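Local coordinates for protein endolysin (Clostridium phage phictp1, PDB 5A6S) that probably recognises and binds the clostridial cell wall through this truncated C-terminal domain, so that the phage enzyme can degrade the wall during host lysis, at residues 4-9 / 28-33. The protein carries 1 engineered substitution. Numbering follows the deposited sequence.
Sequences LVVYND and INNARK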
loop_
_atom_site.group_PDB
_atom_site.type_symbol
_atom_site.label_atom_id
_atom_site.label_comp_id
_atom_site.label_asym_id
_atom_site.label_seq_id
_atom_site.Cartn_x
_atom_site.Cartn_y
_atom_site.Cartn_z
ATOM N N LEU B 4 -4.736 3.791 16.525
ATOM C CA LEU B 4 -5.372 3.968 15.234
ATOM C C LEU B 4 -4.427 4.758 14.311
ATOM O O LEU B 4 -3.734 5.676 14.757
ATOM C CB LEU B 4 -6.676 4.754 15.425
ATOM C CG LEU B 4 -7.561 5.039 14.265
ATOM C CD1 LEU B 4 -8.076 3.785 13.593
ATOM C CD2 LEU B 4 -8.746 5.873 14.730
ATOM N N VAL B 5 -4.411 4.375 13.023
ATOM C CA VAL B 5 -3.615 5.029 12.018
ATOM C C VAL B 5 -4.499 5.663 10.961
ATOM O O VAL B 5 -5.274 5.019 10.278
ATOM C CB VAL B 5 -2.617 4.059 11.383
ATOM C CG1 VAL B 5 -1.635 4.822 10.513
ATOM C CG2 VAL B 5 -1.860 3.287 12.455
ATOM N N VAL B 6 -4.296 6.962 10.784
ATOM C CA VAL B 6 -4.997 7.809 9.806
ATOM C C VAL B 6 -4.074 8.124 8.618
ATOM O O VAL B 6 -2.862 8.389 8.769
ATOM C CB VAL B 6 -5.428 9.184 10.416
ATOM C CG1 VAL B 6 -6.446 9.887 9.519
ATOM C CG2 VAL B 6 -6.047 9.010 11.767
ATOM N N TYR B 7 -4.657 8.060 7.450
ATOM C CA TYR B 7 -4.000 8.354 6.174
ATOM C C TYR B 7 -4.954 9.194 5.311
ATOM O O TYR B 7 -6.166 9.111 5.462
ATOM C CB TYR B 7 -3.639 7.056 5.464
ATOM C CG TYR B 7 -4.829 6.250 5.132
ATOM C CD1 TYR B 7 -5.513 6.442 3.952
ATOM C CD2 TYR B 7 -5.352 5.332 6.033
ATOM C CE1 TYR B 7 -6.607 5.693 3.667
ATOM C CE2 TYR B 7 -6.454 4.597 5.753
ATOM C CZ TYR B 7 -7.089 4.762 4.600
ATOM O OH TYR B 7 -8.196 4.055 4.348
ATOM N N ASN B 8 -4.375 9.980 4.399
ATOM C CA ASN B 8 -5.137 10.542 3.286
ATOM C C ASN B 8 -5.068 9.617 2.058
ATOM O O ASN B 8 -4.089 8.872 1.889
ATOM C CB ASN B 8 -4.552 11.928 2.940
ATOM C CG ASN B 8 -4.690 12.903 4.092
ATOM O OD1 ASN B 8 -5.789 13.412 4.383
ATOM N ND2 ASN B 8 -3.616 13.140 4.751
ATOM N N ASP B 9 -6.104 9.638 1.235
ATOM C CA ASP B 9 -6.123 8.906 -0.047
ATOM C C ASP B 9 -4.771 8.951 -0.711
ATOM O O ASP B 9 -4.165 10.030 -0.838
ATOM C CB ASP B 9 -7.035 9.618 -1.033
ATOM C CG ASP B 9 -8.487 9.329 -0.872
ATOM O OD1 ASP B 9 -8.946 8.378 -0.199
ATOM O OD2 ASP B 9 -9.226 10.089 -1.537
ATOM N N ILE B 28 -7.802 4.330 9.370
ATOM C CA ILE B 28 -8.974 5.023 8.939
ATOM C C ILE B 28 -8.553 6.108 7.930
ATOM O O ILE B 28 -7.527 6.798 8.122
ATOM C CB ILE B 28 -9.743 5.632 10.154
ATOM C CG1 ILE B 28 -11.053 6.273 9.707
ATOM C CG2 ILE B 28 -8.812 6.602 10.825
ATOM C CD1 ILE B 28 -12.115 6.606 10.794
ATOM N N ASN B 29 -9.362 6.228 6.884
ATOM C CA ASN B 29 -9.262 7.305 5.901
ATOM C C ASN B 29 -9.657 8.634 6.588
ATOM O O ASN B 29 -10.737 8.730 7.119
ATOM C CB ASN B 29 -10.123 7.032 4.705
ATOM C CG ASN B 29 -9.782 7.948 3.508
ATOM O OD1 ASN B 29 -9.624 9.203 3.654
ATOM N ND2 ASN B 29 -9.684 7.333 2.347
ATOM N N ASN B 30 -8.714 9.553 6.625
ATOM C CA ASN B 30 -8.912 10.955 7.054
ATOM C C ASN B 30 -10.153 11.673 6.544
ATOM O O ASN B 30 -10.641 12.548 7.246
ATOM C CB ASN B 30 -7.683 11.814 6.693
ATOM C CG ASN B 30 -7.561 13.130 7.564
ATOM O OD1 ASN B 30 -8.003 13.233 8.724
ATOM N ND2 ASN B 30 -6.909 14.105 6.987
ATOM N N ALA B 31 -10.688 11.297 5.401
ATOM C CA ALA B 31 -11.946 11.881 4.899
ATOM C C ALA B 31 -13.182 11.445 5.682
ATOM O O ALA B 31 -14.239 12.070 5.577
ATOM C CB ALA B 31 -12.126 11.568 3.428
ATOM N N ARG B 32 -13.053 10.428 6.543
ATOM C CA ARG B 32 -14.166 9.906 7.232
ATOM C C ARG B 32 -14.387 10.710 8.504
ATOM O O ARG B 32 -13.467 10.952 9.275
ATOM C CB ARG B 32 -13.985 8.407 7.576
ATOM C CG ARG B 32 -14.045 7.510 6.362
ATOM C CD ARG B 32 -13.493 6.096 6.721
ATOM N NE ARG B 32 -13.255 5.375 5.541
ATOM C CZ ARG B 32 -12.374 4.386 5.454
ATOM N NH1 ARG B 32 -11.722 3.951 6.515
ATOM N NH2 ARG B 32 -12.170 3.840 4.292
ATOM N N LYS B 33 -15.631 11.127 8.698
ATOM C CA LYS B 33 -15.974 11.962 9.866
ATOM C C LYS B 33 -16.127 11.036 11.100
ATOM O O LYS B 33 -17.097 10.319 11.235
ATOM C CB LYS B 33 -17.245 12.749 9.575
ATOM C CG LYS B 33 -17.459 13.905 10.540
ATOM C CD LYS B 33 -18.913 14.419 10.503
ATOM C CE LYS B 33 -19.790 13.807 11.611
ATOM N NZ LYS B 33 -19.556 14.476 12.927
HETATM O O HOH W 1 -9.291 2.317 6.042
HETATM O O HOH W 2 -9.459 4.327 1.702
HETATM O O HOH W 3 -8.482 11.017 2.084
#
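Strands 3-7 and 27-29 are the two parallel strands of a beta-alpha-beta unit, and this contact covers their C-terminal ends. The backbone ladder runs from Ile28 N to Val5 O, then Tyr7 N to Ile28 O (3.2 Å), then Asn30 N to Tyr7 O (2.8 Å). On one face Val6 CG2 lies beside Ile28 CG2 at 3.8 Å. Leu4 CD2 crosses obliquely onto the same methyl. On the other face the Tyr7 ring, with CG in the crowded position between backbone N and carbonyl carbon (chi1 62°), lies over Asn29. Asn29 CA makes a CH-pi contact 3.9 Å from the Tyr7 ring centroid. Two waters at the ring edge link Tyr7 OH to Arg32 NH1 and Asn29 ND2. Asn29 uses both ends of its amide. Its OD1 accepts from Ala31 N, an Asx turn, and its ND2 reaches Asp9 OD1 at 2.8 Å from above the carboxylate plane. Asn30 ND2 bonds Asn8 OD1 at 2.9 Å and also Gln51 O. The Arg32 guanidinium lies over Asn29 CB. Its salt bridge is to an acidic side chain of a neighbouring subunit. Helix 11-23 packs on Val5 and Tyr7, while strand 41-45 flanks strand 3-7 across from strand 27-29.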